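Local coordinates for epoxide hydrolase (Aspergillus niger, PDB 3G02), which probably hydrolyses epoxides to diols, as a member of the alpha/beta hydrolase fold class, at residues K244-G249 / D349-P354; L214-M219 / R316-T321; F55-E60 / K281-V286. The protein carries 9 engineered substitutions. All blocks are in the same frame, centred on the assembly; numbering follows the deposited sequence.

Contact 1 (K244-G249 / D349-P354); sequences KFMTDG and DLVPVP. Engineered in segment 349-354: Val351 (natural residue Cys).
Phe245, near the end of helix 233-248, brings its CA within 6.4 Å of Leu350 CA, the nearest backbone approach between the two segments. Leu350 lies in the loop that follows strand 340-345 of the alpha/beta hydrolase fold and leads to helix 355-358. The contact is apolar, and Phe245 has the largest share of it. Its CG is anti to the backbone N (chi1 177°), which turns the ring to the loop. Leu350 CB sits over one face, 3.8 Å from the centroid of the Phe245 ring and 4° off its normal. This is a well-centred CH-pi contact. Further along the same side chain, Leu350 CD1 reaches Phe245 CZ at 3.6 Å. Gly249 C lies over the opposite face, toward the rim, so the ring is held between the loop and its own segment. The engineered Val351 approaches this ring obliquely, with CG1 3.6 Å from Phe245 CD2. The same methyl is 4.1 Å from Met246 SD. No hydrogen bond crosses between the segments. Next to Leu350, Asp349 OD1 is hydrogen-bonded to ND1 of His375, a predicted active-site residue. This placement is consistent with the acid of a catalytic triad, with Asp193 as the predicted nucleophile. Leu350 N also donates to Asp349 OD1 at 2.7 Å, meeting it on the anti side and 22° out of the carboxylate plane.

Contact 2 (L214-M219 / R316-T321); sequences LNFCNM and REWVPT. Engineered in segment 214-219: Phe216 (natural residue Leu), Asn218 (natural residue Ala). Engineered in segment 316-321: Trp318 (natural residue Thr), Val319 (natural residue Thr). With FMT (formic acid), chain D.
The predicted active-site region is flanked here by the engineered residues Phe216, Asn218 and Trp318. Phe216 also meets the ring of His375, and Trp318 lies near Tyr315; both partners are predicted proton donors. Asn218 reaches over the rim of one indole face with OD1, 3.6 Å from Trp318 NE1, its amide plane 18° from the ring plane. Its CG is anti to the backbone N (chi1 -161°), which carries the amide across to Trp318. Phe216 comes from another direction, at the indole edge, with CE2 3.8 Å from Trp318 CZ2. Thr321 OG1 donates to Trp318 O at 2.6 Å, a bond within segment 316-321. The same Thr321 OG1 lies 3.3 Å from Asn218 OD1 without a hydrogen bond, its donor being used on Trp318 O. No hydrogen bond crosses between the segments. A formic acid molecule, probably from the crystallisation liquor, accepts at O1 from Asn218 N at 2.9 Å and is also hydrogen-bonded to Arg200 NE. Segment 214-219 leaves strand 209-214, whose last residue pairs with strand 340-345. Trp318 and Thr321 rest on helix 194-205, and Arg316 touches Ser257 of helix 251-258.

Contact 3 (F55-E60 / K281-V286); sequences FGITSE and KYLQWV
Ile57 and Leu283 form the apolar part of this contact, while Gly56 and Gln284 only graze each other, CA to NE2. Ile57 CG2 lies 4.1 Å from Leu283 CD1, and the two side chains cross at about a right angle. The closer packing is on the Ile57 side. Ile57 is buried and also touches Ala276 and Glu280 of helix 271-284, and Leu62 of helix 59-71. Its CG1 lies between the backbone N and the carbonyl carbon (chi1 57°), so the ethyl branch leads away and CG2 is left to meet Leu283. The other side is looser. Leu283 is exposed to solvent, although it also touches Trp61. Gln284 reaches out on an extended chain, but its NE2 comes no nearer than 4.1 Å to Gly56 CA. No hydrogen bond joins the segments, and they bury only 98 Å² between them. Gln284 OE1 is instead hydrogen-bonded to Arg259 NH2 of the second subunit. The backbone of Ile57 also hydrogen-bonds there, N with Thr262 OG1 and O with Ser261 OG, both of the second subunit, so the contact borders the dimer interface. Thr58 is the N-cap of helix 59-71, and its OG1 accepts from Trp61 N. The contact thus joins the loop that leads into helix 59-71 to helix 271-284, with helix 292-304 packed against Tyr282 and Leu283.

How the contacts relate
Along the chain the segments run 55-60, 214-219, 244-249, 281-286, 316-321 and 349-354, and the three pairs interleave. The centres of contacts 1 and 2 are about 12 Å apart, and Val351 CG2 touches Phe216 CZ at 3.6 Å. The centre of contact 3 is about 16 Å from that of contact 1, where Leu350 packs on Trp285, and about 22 Å from that of contact 2. Strands 209-214 and 340-345 are neighbours in the sheet. The helices between them supply one segment to each contact, consistent with a lid on an alpha/beta hydrolase fold. Contacts 1 and 2 flank the predicted active site; contacts 1 and 3 meet Arg259 of the second subunit, through Asp248 and Gln284.

Contact 1 (K244-G249 / D349-P354)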
loop_
_atom_site.group_PDB
_atom_site.type_symbol
_atom_site.label_atom_id
_atom_site.label_comp_id
_atom_site.label_asym_id
_atom_site.label_seq_id
_atom_site.Cartn_x
_atom_site.Cartn_y
_atom_site.Cartn_z
ATOM N N LYS A 244 -8.492 -15.571 3.307
ATOM C CA LYS A 244 -7.850 -15.065 2.088
ATOM C C LYS A 244 -7.873 -13.537 2.049
ATOM O O LYS A 244 -6.869 -12.905 1.693
ATOM C CB LYS A 244 -8.496 -15.637 0.822
ATOM C CG LYS A 244 -7.878 -15.080 -0.461
ATOM C CD LYS A 244 -8.397 -15.751 -1.705
ATOM C CE LYS A 244 -7.671 -15.219 -2.934
ATOM N NZ LYS A 244 -8.148 -15.884 -4.174
ATOM N N PHE A 245 -9.003 -12.938 2.417
ATOM C CA PHE A 245 -9.075 -11.482 2.469
ATOM C C PHE A 245 -8.080 -10.903 3.472
ATOM O O PHE A 245 -7.413 -9.905 3.193
ATOM C CB PHE A 245 -10.485 -10.987 2.797
ATOM C CG PHE A 245 -10.571 -9.491 2.936
ATOM C CD1 PHE A 245 -10.634 -8.678 1.804
ATOM C CD2 PHE A 245 -10.550 -8.896 4.190
ATOM C CE1 PHE A 245 -10.694 -7.293 1.928
ATOM C CE2 PHE A 245 -10.612 -7.506 4.325
ATOM C CZ PHE A 245 -10.678 -6.709 3.191
ATOM N N MET A 246 -7.983 -11.525 4.642
ATOM C CA MET A 246 -7.118 -10.998 5.694
ATOM C C MET A 246 -5.618 -11.177 5.407
ATOM O O MET A 246 -4.791 -10.538 6.058
ATOM C CB MET A 246 -7.498 -11.587 7.059
ATOM C CG MET A 246 -8.874 -11.160 7.572
ATOM S SD MET A 246 -9.130 -9.373 7.680
ATOM C CE MET A 246 -7.901 -8.917 8.898
ATOM N N THR A 247 -5.276 -12.021 4.432
ATOM C CA THR A 247 -3.866 -12.353 4.135
ATOM C C THR A 247 -3.387 -11.973 2.735
ATOM O O THR A 247 -2.203 -11.661 2.547
ATOM C CB THR A 247 -3.579 -13.845 4.292
ATOM O OG1 THR A 247 -4.445 -14.589 3.427
ATOM C CG2 THR A 247 -3.764 -14.288 5.741
ATOM N N ASP A 248 -4.281 -12.050 1.756
ATOM C CA ASP A 248 -3.968 -11.630 0.393
ATOM C C ASP A 248 -4.665 -10.321 0.039
ATOM O O ASP A 248 -4.231 -9.618 -0.865
ATOM C CB ASP A 248 -4.361 -12.715 -0.616
ATOM C CG ASP A 248 -4.024 -12.329 -2.051
ATOM O OD1 ASP A 248 -2.821 -12.282 -2.387
ATOM O OD2 ASP A 248 -4.960 -12.069 -2.832
ATOM N N GLY A 249 -5.740 -9.997 0.752
ATOM C CA GLY A 249 -6.573 -8.861 0.383
ATOM C C GLY A 249 -6.471 -7.638 1.278
ATOM O O GLY A 249 -7.217 -6.684 1.094
ATOM N N ASP A 349 -19.356 -10.755 0.723
ATOM C CA ASP A 349 -18.743 -9.718 1.540
ATOM C C ASP A 349 -17.309 -10.134 1.891
ATOM O O ASP A 349 -16.904 -11.269 1.634
ATOM C CB ASP A 349 -19.570 -9.472 2.799
ATOM C CG ASP A 349 -19.491 -8.033 3.283
ATOM O OD1 ASP A 349 -18.484 -7.342 3.004
ATOM O OD2 ASP A 349 -20.436 -7.589 3.958
ATOM N N LEU A 350 -16.549 -9.212 2.473
ATOM C CA LEU A 350 -15.104 -9.388 2.650
ATOM C C LEU A 350 -14.738 -10.453 3.673
ATOM O O LEU A 350 -13.819 -11.242 3.456
ATOM C CB LEU A 350 -14.447 -8.059 3.047
ATOM C CG LEU A 350 -14.798 -6.849 2.177
ATOM C CD1 LEU A 350 -14.107 -5.600 2.696
ATOM C CD2 LEU A 350 -14.419 -7.120 0.730
ATOM N N VAL A 351 -15.462 -10.466 4.786
ATOM C CA VAL A 351 -15.108 -11.309 5.920
ATOM C C VAL A 351 -16.379 -11.989 6.439
ATOM O O VAL A 351 -16.887 -11.648 7.511
ATOM C CB VAL A 351 -14.360 -10.495 7.009
ATOM C CG1 VAL A 351 -12.938 -10.188 6.551
ATOM C CG2 VAL A 351 -15.088 -9.189 7.327
ATOM N N PRO A 352 -16.908 -12.947 5.653
ATOM C CA PRO A 352 -18.245 -13.487 5.901
ATOM C C PRO A 352 -18.304 -14.493 7.050
ATOM O O PRO A 352 -18.463 -15.700 6.830
ATOM C CB PRO A 352 -18.634 -14.111 4.554
ATOM C CG PRO A 352 -17.349 -14.402 3.863
ATOM C CD PRO A 352 -16.264 -13.565 4.479
ATOM N N VAL A 353 -18.185 -13.968 8.268
ATOM C CA VAL A 353 -18.295 -14.755 9.495
ATOM C C VAL A 353 -19.740 -15.232 9.677
ATOM O O VAL A 353 -20.675 -14.534 9.277
ATOM C CB VAL A 353 -17.802 -13.965 10.746
ATOM C CG1 VAL A 353 -16.297 -13.765 10.687
ATOM C CG2 VAL A 353 -18.514 -12.624 10.887
ATOM N N PRO A 354 -19.924 -16.435 10.256
ATOM C CA PRO A 354 -21.252 -17.040 10.346
ATOM C C PRO A 354 -22.109 -16.485 11.485
ATOM O O PRO A 354 -21.594 -15.822 12.389
ATOM C CB PRO A 354 -20.931 -18.512 10.608
ATOM C CG PRO A 354 -19.678 -18.471 11.393
ATOM C CD PRO A 354 -18.889 -17.305 10.847
#

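Contact 2 (L214-M219 / R316-T321)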
loop_
_atom_site.group_PDB
_atom_site.type_symbol
_atom_site.label_atom_id
_atom_site.label_comp_id
_atom_site.label_asym_id
_atom_site.label_seq_id
_atom_site.Cartn_x
_atom_site.Cartn_y
_atom_site.Cartn_z
ATOM N N LEU A 214 -26.509 -4.333 11.439
ATOM C CA LEU A 214 -25.258 -4.350 10.673
ATOM C C LEU A 214 -25.329 -5.291 9.480
ATOM O O LEU A 214 -26.032 -6.299 9.514
ATOM C CB LEU A 214 -24.088 -4.779 11.564
ATOM C CG LEU A 214 -23.832 -4.042 12.881
ATOM C CD1 LEU A 214 -22.616 -4.649 13.573
ATOM C CD2 LEU A 214 -23.645 -2.548 12.662
ATOM N N ASN A 215 -24.591 -4.961 8.420
ATOM C CA ASN A 215 -24.373 -5.911 7.326
ATOM C C ASN A 215 -22.895 -6.277 7.168
ATOM O O ASN A 215 -22.474 -6.779 6.122
ATOM C CB ASN A 215 -24.973 -5.416 6.002
ATOM C CG ASN A 215 -24.345 -4.125 5.517
ATOM O OD1 ASN A 215 -23.450 -4.135 4.671
ATOM N ND2 ASN A 215 -24.811 -3.008 6.048
ATOM N N PHE A 216 -22.123 -6.035 8.226
ATOM C CA PHE A 216 -20.691 -6.295 8.230
ATOM C C PHE A 216 -20.224 -6.443 9.667
ATOM O O PHE A 216 -20.617 -5.654 10.525
ATOM C CB PHE A 216 -19.964 -5.118 7.566
ATOM C CG PHE A 216 -18.487 -5.335 7.369
ATOM C CD1 PHE A 216 -18.006 -5.891 6.186
ATOM C CD2 PHE A 216 -17.577 -4.954 8.352
ATOM C CE1 PHE A 216 -16.635 -6.083 5.996
ATOM C CE2 PHE A 216 -16.208 -5.149 8.169
ATOM C CZ PHE A 216 -15.739 -5.707 6.986
ATOM N N CYS A 217 -19.399 -7.453 9.924
ATOM C CA CYS A 217 -18.768 -7.620 11.232
ATOM C C CYS A 217 -17.294 -7.958 11.063
ATOM O O CYS A 217 -16.947 -8.909 10.369
ATOM C CB CYS A 217 -19.477 -8.697 12.061
ATOM S SG CYS A 217 -18.790 -8.879 13.739
ATOM N N ASN A 218 -16.446 -7.169 11.721
ATOM C CA ASN A 218 -14.991 -7.219 11.564
ATOM C C ASN A 218 -14.287 -8.185 12.530
ATOM O O ASN A 218 -13.055 -8.230 12.590
ATOM C CB ASN A 218 -14.425 -5.798 11.729
ATOM C CG ASN A 218 -13.031 -5.638 11.139
ATOM O OD1 ASN A 218 -12.202 -4.895 11.676
ATOM N ND2 ASN A 218 -12.772 -6.317 10.026
ATOM N N MET A 219 -15.073 -8.965 13.267
ATOM C CA MET A 219 -14.549 -9.869 14.298
ATOM C C MET A 219 -13.631 -10.967 13.758
ATOM O O MET A 219 -13.721 -11.358 12.592
ATOM C CB MET A 219 -15.709 -10.524 15.054
ATOM C CG MET A 219 -16.430 -11.610 14.247
ATOM S SD MET A 219 -17.819 -12.365 15.093
ATOM C CE MET A 219 -16.978 -13.283 16.388
ATOM N N ARG A 316 -5.893 3.126 11.658
ATOM C CA ARG A 316 -4.920 2.794 12.705
ATOM C C ARG A 316 -5.582 2.253 13.975
ATOM O O ARG A 316 -4.923 1.591 14.776
ATOM C CB ARG A 316 -3.990 3.968 13.007
ATOM C CG ARG A 316 -4.678 5.265 13.371
ATOM C CD ARG A 316 -3.633 6.339 13.504
ATOM N NE ARG A 316 -4.172 7.686 13.665
ATOM C CZ ARG A 316 -4.455 8.513 12.661
ATOM N NH1 ARG A 316 -4.290 8.127 11.400
ATOM N NH2 ARG A 316 -4.914 9.729 12.918
ATOM N N GLU A 317 -6.878 2.519 14.139
ATOM C CA GLU A 317 -7.668 1.912 15.219
ATOM C C GLU A 317 -8.504 0.723 14.739
ATOM O O GLU A 317 -8.734 -0.225 15.494
ATOM C CB GLU A 317 -8.591 2.944 15.866
ATOM C CG GLU A 317 -7.873 4.046 16.622
ATOM C CD GLU A 317 -8.792 4.820 17.550
ATOM O OE1 GLU A 317 -10.029 4.677 17.425
ATOM O OE2 GLU A 317 -8.269 5.568 18.405
ATOM N N TRP A 318 -8.967 0.776 13.491
ATOM C CA TRP A 318 -9.895 -0.233 12.970
ATOM C C TRP A 318 -9.227 -1.563 12.606
ATOM O O TRP A 318 -9.817 -2.627 12.811
ATOM C CB TRP A 318 -10.673 0.334 11.776
ATOM C CG TRP A 318 -11.821 -0.519 11.285
ATOM C CD1 TRP A 318 -12.932 -0.902 11.993
ATOM C CD2 TRP A 318 -11.980 -1.060 9.970
ATOM N NE1 TRP A 318 -13.762 -1.657 11.200
ATOM C CE2 TRP A 318 -13.203 -1.770 9.954
ATOM C CE3 TRP A 318 -11.205 -1.019 8.801
ATOM C CZ2 TRP A 318 -13.668 -2.434 8.815
ATOM C CZ3 TRP A 318 -11.667 -1.682 7.673
ATOM C CH2 TRP A 318 -12.891 -2.379 7.689
ATOM N N VAL A 319 -8.012 -1.486 12.067
ATOM C CA VAL A 319 -7.250 -2.676 11.681
ATOM C C VAL A 319 -6.975 -3.620 12.877
ATOM O O VAL A 319 -7.218 -4.825 12.764
ATOM C CB VAL A 319 -5.963 -2.299 10.884
ATOM C CG1 VAL A 319 -5.033 -3.492 10.729
ATOM C CG2 VAL A 319 -6.334 -1.743 9.513
ATOM N N PRO A 320 -6.498 -3.079 14.024
ATOM C CA PRO A 320 -6.333 -3.904 15.241
ATOM C C PRO A 320 -7.595 -4.655 15.686
ATOM O O PRO A 320 -7.483 -5.762 16.220
ATOM C CB PRO A 320 -5.936 -2.880 16.311
ATOM C CG PRO A 320 -5.290 -1.787 15.558
ATOM C CD PRO A 320 -6.065 -1.687 14.281
ATOM N N THR A 321 -8.774 -4.070 15.459
ATOM C CA THR A 321 -10.043 -4.703 15.843
ATOM C C THR A 321 -10.392 -5.868 14.919
ATOM O O THR A 321 -11.152 -6.768 15.293
ATOM C CB THR A 321 -11.226 -3.697 15.881
ATOM O OG1 THR A 321 -11.593 -3.313 14.548
ATOM C CG2 THR A 321 -10.875 -2.461 16.705
HETATM C C FMT D . -18.319 -4.477 13.795
HETATM O O1 FMT D . -17.598 -4.714 12.826
HETATM O O2 FMT D . -18.676 -5.334 14.605
#

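Contact 3 (F55-E60 / K281-V286)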
loop_
_atom_site.group_PDB
_atom_site.type_symbol
_atom_site.label_atom_id
_atom_site.label_comp_id
_atom_site.label_asym_id
_atom_site.label_seq_id
_atom_site.Cartn_x
_atom_site.Cartn_y
_atom_site.Cartn_z
ATOM N N PHE A 55 -3.414 -9.957 -9.224
ATOM C CA PHE A 55 -2.404 -9.019 -8.739
ATOM C C PHE A 55 -2.913 -7.576 -8.693
ATOM O O PHE A 55 -2.134 -6.647 -8.482
ATOM C CB PHE A 55 -1.134 -9.105 -9.591
ATOM C CG PHE A 55 -0.484 -10.467 -9.584
ATOM C CD1 PHE A 55 -0.044 -11.040 -8.389
ATOM C CD2 PHE A 55 -0.302 -11.172 -10.772
ATOM C CE1 PHE A 55 0.558 -12.292 -8.378
ATOM C CE2 PHE A 55 0.312 -12.425 -10.776
ATOM C CZ PHE A 55 0.742 -12.986 -9.579
ATOM N N GLY A 56 -4.217 -7.399 -8.874
ATOM C CA GLY A 56 -4.823 -6.075 -8.862
ATOM C C GLY A 56 -5.261 -5.663 -10.254
ATOM O O GLY A 56 -5.380 -6.509 -11.149
ATOM N N ILE A 57 -5.488 -4.366 -10.443
ATOM C CA ILE A 57 -6.080 -3.868 -11.686
ATOM C C ILE A 57 -5.207 -4.169 -12.903
ATOM O O ILE A 57 -3.983 -4.093 -12.846
ATOM C CB ILE A 57 -6.381 -2.356 -11.631
ATOM C CG1 ILE A 57 -5.107 -1.563 -11.317
ATOM C CG2 ILE A 57 -7.474 -2.062 -10.596
ATOM C CD1 ILE A 57 -4.940 -0.343 -12.158
ATOM N N THR A 58 -5.852 -4.514 -14.009
ATOM C CA THR A 58 -5.128 -4.835 -15.231
ATOM C C THR A 58 -4.797 -3.577 -16.021
ATOM O O THR A 58 -5.442 -2.537 -15.861
ATOM C CB THR A 58 -5.947 -5.771 -16.142
ATOM O OG1 THR A 58 -7.135 -5.096 -16.572
ATOM C CG2 THR A 58 -6.323 -7.063 -15.414
ATOM N N SER A 59 -3.793 -3.685 -16.886
ATOM C CA SER A 59 -3.461 -2.608 -17.808
ATOM C C SER A 59 -4.650 -2.248 -18.695
ATOM O O SER A 59 -4.934 -1.070 -18.894
ATOM C CB SER A 59 -2.261 -2.995 -18.671
ATOM O OG SER A 59 -1.066 -2.918 -17.909
ATOM N N GLU A 60 -5.339 -3.262 -19.211
ATOM C CA GLU A 60 -6.499 -3.047 -20.074
ATOM C C GLU A 60 -7.574 -2.220 -19.377
ATOM O O GLU A 60 -8.077 -1.248 -19.933
ATOM C CB GLU A 60 -7.082 -4.382 -20.525
ATOM C CG GLU A 60 -8.185 -4.255 -21.565
ATOM C CD GLU A 60 -8.795 -5.588 -21.969
ATOM O OE1 GLU A 60 -8.331 -6.654 -21.499
ATOM O OE2 GLU A 60 -9.755 -5.569 -22.769
ATOM N N LYS A 281 -10.863 -2.088 -5.517
ATOM C CA LYS A 281 -11.827 -2.551 -4.523
ATOM C C LYS A 281 -13.254 -2.574 -5.059
ATOM O O LYS A 281 -14.010 -3.496 -4.770
ATOM C CB LYS A 281 -11.709 -1.741 -3.225
ATOM C CG LYS A 281 -10.282 -1.694 -2.636
ATOM C CD LYS A 281 -9.568 -3.057 -2.678
ATOM C CE LYS A 281 -8.229 -3.008 -1.947
ATOM N NZ LYS A 281 -7.473 -4.298 -2.060
ATOM N N TYR A 282 -13.620 -1.579 -5.864
ATOM C CA TYR A 282 -14.923 -1.634 -6.525
ATOM C C TYR A 282 -15.033 -2.804 -7.500
ATOM O O TYR A 282 -16.137 -3.280 -7.768
ATOM C CB TYR A 282 -15.262 -0.311 -7.215
ATOM C CG TYR A 282 -15.794 0.739 -6.268
ATOM C CD1 TYR A 282 -17.082 0.639 -5.732
ATOM C CD2 TYR A 282 -15.012 1.833 -5.902
ATOM C CE1 TYR A 282 -17.577 1.603 -4.856
ATOM C CE2 TYR A 282 -15.500 2.803 -5.029
ATOM C CZ TYR A 282 -16.776 2.686 -4.512
ATOM O OH TYR A 282 -17.263 3.641 -3.642
ATOM N N LEU A 283 -13.900 -3.278 -8.015
ATOM C CA LEU A 283 -13.897 -4.459 -8.874
ATOM C C LEU A 283 -13.951 -5.764 -8.083
ATOM O O LEU A 283 -14.704 -6.677 -8.427
ATOM C CB LEU A 283 -12.659 -4.462 -9.773
ATOM C CG LEU A 283 -12.598 -3.424 -10.892
ATOM C CD1 LEU A 283 -11.237 -3.490 -11.563
ATOM C CD2 LEU A 283 -13.714 -3.629 -11.914
ATOM N N GLN A 284 -13.144 -5.861 -7.030
ATOM C CA GLN A 284 -12.964 -7.137 -6.330
ATOM C C GLN A 284 -14.009 -7.432 -5.267
ATOM O O GLN A 284 -14.242 -8.596 -4.933
ATOM C CB GLN A 284 -11.575 -7.207 -5.690
ATOM C CG GLN A 284 -10.424 -7.206 -6.689
ATOM C CD GLN A 284 -9.093 -7.565 -6.055
ATOM O OE1 GLN A 284 -8.986 -7.721 -4.834
ATOM N NE2 GLN A 284 -8.071 -7.708 -6.884
ATOM N N TRP A 285 -14.621 -6.386 -4.719
ATOM C CA TRP A 285 -15.439 -6.533 -3.521
ATOM C C TRP A 285 -16.920 -6.775 -3.782
ATOM O O TRP A 285 -17.670 -7.073 -2.853
ATOM C CB TRP A 285 -15.272 -5.305 -2.642
ATOM C CG TRP A 285 -13.942 -5.203 -1.966
ATOM C CD1 TRP A 285 -12.861 -6.035 -2.112
ATOM C CD2 TRP A 285 -13.548 -4.189 -1.036
ATOM N NE1 TRP A 285 -11.824 -5.605 -1.305
ATOM C CE2 TRP A 285 -12.221 -4.472 -0.639
ATOM C CE3 TRP A 285 -14.195 -3.069 -0.491
ATOM C CZ2 TRP A 285 -11.528 -3.671 0.277
ATOM C CZ3 TRP A 285 -13.509 -2.277 0.420
ATOM C CH2 TRP A 285 -12.186 -2.581 0.791
ATOM N N VAL A 286 -17.333 -6.636 -5.039
ATOM C CA VAL A 286 -18.734 -6.810 -5.415
ATOM C C VAL A 286 -19.022 -8.234 -5.882
ATOM O O VAL A 286 -18.104 -8.999 -6.197
ATOM C CB VAL A 286 -19.163 -5.804 -6.519
ATOM C CG1 VAL A 286 -19.055 -4.371 -6.018
ATOM C CG2 VAL A 286 -18.346 -6.000 -7.800
#